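Local coordinates for putative branched-chain amino acid ABC transporter (Chromobacterium violaceum, PDB 4PYR), which probably acts as an LppC-type periplasmic lipoprotein with a solute-binding-protein fold, perhaps regulating enzyme activity, and binds glutathione in the crystal, at residues M222-M227 with Q246-Y251. Numbering follows the deposited sequence. Where two conformers were deposited one is given.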
loop_
_atom_site.group_PDB
_atom_site.type_symbol
_atom_site.label_atom_id
_atom_site.label_comp_id
_atom_site.label_asym_id
_atom_site.label_seq_id
_atom_site.Cartn_x
_atom_site.Cartn_y
_atom_site.Cartn_z
HETATM N N MSE A 222 0.629 -4.564 6.643
HETATM C CA MSE A 222 1.656 -3.757 7.236
HETATM C C MSE A 222 2.198 -4.247 8.551
HETATM O O MSE A 222 1.447 -4.685 9.409
HETATM C CB MSE A 222 1.094 -2.389 7.553
HETATM C CG MSE A 222 0.603 -1.680 6.314
HETATM SE SE MSE A 222 0.207 0.151 6.882
HETATM C CE MSE A 222 -0.051 0.757 5.009
ATOM N N PRO A 223 3.518 -4.124 8.766
ATOM C CA PRO A 223 4.096 -4.274 10.124
ATOM C C PRO A 223 3.348 -3.463 11.171
ATOM O O PRO A 223 3.199 -3.920 12.334
ATOM C CB PRO A 223 5.530 -3.742 9.951
ATOM C CG PRO A 223 5.815 -4.058 8.540
ATOM C CD PRO A 223 4.547 -3.785 7.766
ATOM N N TRP A 224 2.831 -2.308 10.760
ATOM C CA TRP A 224 2.095 -1.444 11.661
ATOM C C TRP A 224 0.971 -2.206 12.415
ATOM O O TRP A 224 0.704 -1.910 13.604
ATOM C CB TRP A 224 1.511 -0.272 10.876
ATOM C CG TRP A 224 0.840 0.751 11.738
ATOM C CD1 TRP A 224 -0.494 1.054 11.776
ATOM C CD2 TRP A 224 1.484 1.647 12.642
ATOM N NE1 TRP A 224 -0.717 2.078 12.671
ATOM C CE2 TRP A 224 0.484 2.464 13.208
ATOM C CE3 TRP A 224 2.798 1.823 13.049
ATOM C CZ2 TRP A 224 0.766 3.420 14.167
ATOM C CZ3 TRP A 224 3.070 2.790 13.990
ATOM C CH2 TRP A 224 2.075 3.569 14.521
ATOM N N PHE A 225 0.322 -3.141 11.718
ATOM C CA PHE A 225 -0.718 -3.987 12.321
ATOM C C PHE A 225 -0.185 -5.331 12.822
ATOM O O PHE A 225 -0.630 -5.849 13.864
ATOM C CB PHE A 225 -1.840 -4.267 11.290
ATOM C CG PHE A 225 -2.485 -3.017 10.728
ATOM C CD1 PHE A 225 -3.102 -2.106 11.524
ATOM C CD2 PHE A 225 -2.456 -2.784 9.376
ATOM C CE1 PHE A 225 -3.699 -0.977 10.989
ATOM C CE2 PHE A 225 -3.008 -1.641 8.835
ATOM C CZ PHE A 225 -3.648 -0.748 9.634
ATOM N N LEU A 226 0.723 -5.950 12.081
ATOM C CA LEU A 226 1.084 -7.343 12.321
ATOM C C LEU A 226 2.315 -7.575 13.219
ATOM O O LEU A 226 2.542 -8.708 13.626
ATOM C CB LEU A 226 1.300 -8.061 10.989
ATOM C CG LEU A 226 0.074 -8.145 10.103
ATOM C CD1 LEU A 226 0.413 -8.825 8.798
ATOM C CD2 LEU A 226 -1.057 -8.867 10.829
HETATM N N MSE A 227 3.131 -6.541 13.440
HETATM C CA MSE A 227 4.409 -6.709 14.126
HETATM C C MSE A 227 4.548 -5.647 15.181
HETATM O O MSE A 227 5.304 -4.701 15.026
HETATM C CB MSE A 227 5.510 -6.582 13.066
HETATM C CG MSE A 227 5.477 -7.750 12.103
HETATM SE SE MSE A 227 7.010 -7.562 10.854
HETATM C CE MSE A 227 8.492 -7.854 12.118
ATOM N N GLN A 246 -8.377 0.802 6.777
ATOM C CA GLN A 246 -8.156 1.574 5.538
ATOM C C GLN A 246 -7.479 2.895 5.852
ATOM O O GLN A 246 -6.406 3.232 5.327
ATOM C CB GLN A 246 -9.508 1.821 4.856
ATOM C CG GLN A 246 -9.497 2.259 3.396
ATOM C CD GLN A 246 -10.887 2.226 2.784
ATOM O OE1 GLN A 246 -11.772 2.984 3.189
ATOM N NE2 GLN A 246 -11.091 1.345 1.810
ATOM N N THR A 247 -8.099 3.638 6.749
ATOM C CA THR A 247 -7.617 4.943 7.178
ATOM C C THR A 247 -6.287 4.930 7.969
ATOM O O THR A 247 -5.390 5.740 7.733
ATOM C CB THR A 247 -8.676 5.647 8.013
ATOM O OG1 THR A 247 -9.908 5.658 7.286
ATOM C CG2 THR A 247 -8.282 7.031 8.330
ATOM N N GLU A 248 -6.184 4.037 8.950
ATOM C CA GLU A 248 -4.957 3.859 9.699
ATOM C C GLU A 248 -3.795 3.495 8.769
ATOM O O GLU A 248 -2.665 3.867 9.057
ATOM C CB GLU A 248 -5.135 2.802 10.768
ATOM C CG GLU A 248 -3.913 2.708 11.645
ATOM C CD GLU A 248 -4.169 2.156 13.030
ATOM O OE1 GLU A 248 -5.277 1.653 13.294
ATOM O OE2 GLU A 248 -3.238 2.249 13.861
ATOM N N ARG A 249 -4.064 2.802 7.654
ATOM C CA ARG A 249 -3.004 2.565 6.674
ATOM C C ARG A 249 -2.472 3.907 6.183
ATOM O O ARG A 249 -1.289 3.986 5.890
ATOM C CB ARG A 249 -3.416 1.654 5.493
ATOM C CG ARG A 249 -3.520 0.170 5.881
ATOM C CD ARG A 249 -3.799 -0.799 4.733
ATOM N NE ARG A 249 -4.175 -2.043 5.361
ATOM C CZ ARG A 249 -5.437 -2.399 5.592
ATOM N NH1 ARG A 249 -6.447 -1.656 5.135
ATOM N NH2 ARG A 249 -5.689 -3.524 6.237
ATOM N N LEU A 250 -3.334 4.922 6.077
ATOM C CA LEU A 250 -2.890 6.242 5.593
ATOM C C LEU A 250 -2.059 6.966 6.630
ATOM O O LEU A 250 -1.146 7.694 6.303
ATOM C CB LEU A 250 -4.046 7.137 5.162
ATOM C CG LEU A 250 -4.912 6.603 4.025
ATOM C CD1 LEU A 250 -6.185 7.418 3.892
ATOM C CD2 LEU A 250 -4.105 6.613 2.722
ATOM N N TYR A 251 -2.358 6.768 7.907
ATOM C CA TYR A 251 -1.532 7.311 8.990
ATOM C C TYR A 251 -0.124 6.710 8.935
ATOM O O TYR A 251 0.895 7.451 8.996
ATOM C CB TYR A 251 -2.215 6.979 10.328
ATOM C CG TYR A 251 -1.471 7.401 11.575
ATOM C CD1 TYR A 251 -1.573 8.709 12.077
ATOM C CD2 TYR A 251 -0.685 6.495 12.285
ATOM C CE1 TYR A 251 -0.926 9.088 13.259
ATOM C CE2 TYR A 251 -0.003 6.861 13.454
ATOM C CZ TYR A 251 -0.133 8.143 13.952
ATOM O OH TYR A 251 0.509 8.521 15.114
#
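With CG anti to the backbone N (chi1 -174° in both residues), Trp224 and Glu248 reach across to each other from the short helix 223-226 and from helix 245-265. The indole NE1 of Trp224 donates to Glu248 OE2 at 2.8 Å, a moderately bent bond with an N-H...O angle of 146°. Glu248 OE2 is met on the anti side by a donor lying out of the carboxylate plane, and the carboxylate and indole planes are steeply inclined. Arg238 makes a long, weak ion pair with Glu248 OE2, and Arg238 also makes a cation-pi interaction with Trp224. Phe225 lies beside this pair: one ring face receives Trp224 CD1 near the rim, and Phe225 CE1 comes within 3.7 Å of Glu248 CG. At the edge of the same ring, Phe225 CE2 meets Arg249 CG at 3.5 Å, the two side chains crossing at about a right angle.

In this two-domain architecture of the periplasmic binding protein type, the contact joins the short helix that follows strand 218-220 of the mixed sheet to the long helix 245-265, whose Tyr251 also packs on helix 16-33. Selenomethionine Met222, at the N-cap position of 223-226, extends its chain beyond CG and sets Met222 CE 3.5 Å from Arg249 CB; its side chain also touches Leu104, a glutathione-binding residue. Beyond CG, the Arg249 guanidinium forms a salt bridge through NH2 with Asp221. Farther along helix 245-265, Trp224 CZ2 approaches the edge of the Tyr251 ring, 3.6 Å from Tyr251 CE2, with the planes inclined at 47°, and the Tyr251 hydroxyl is hydrogen-bonded to the carbonyl of Pro237.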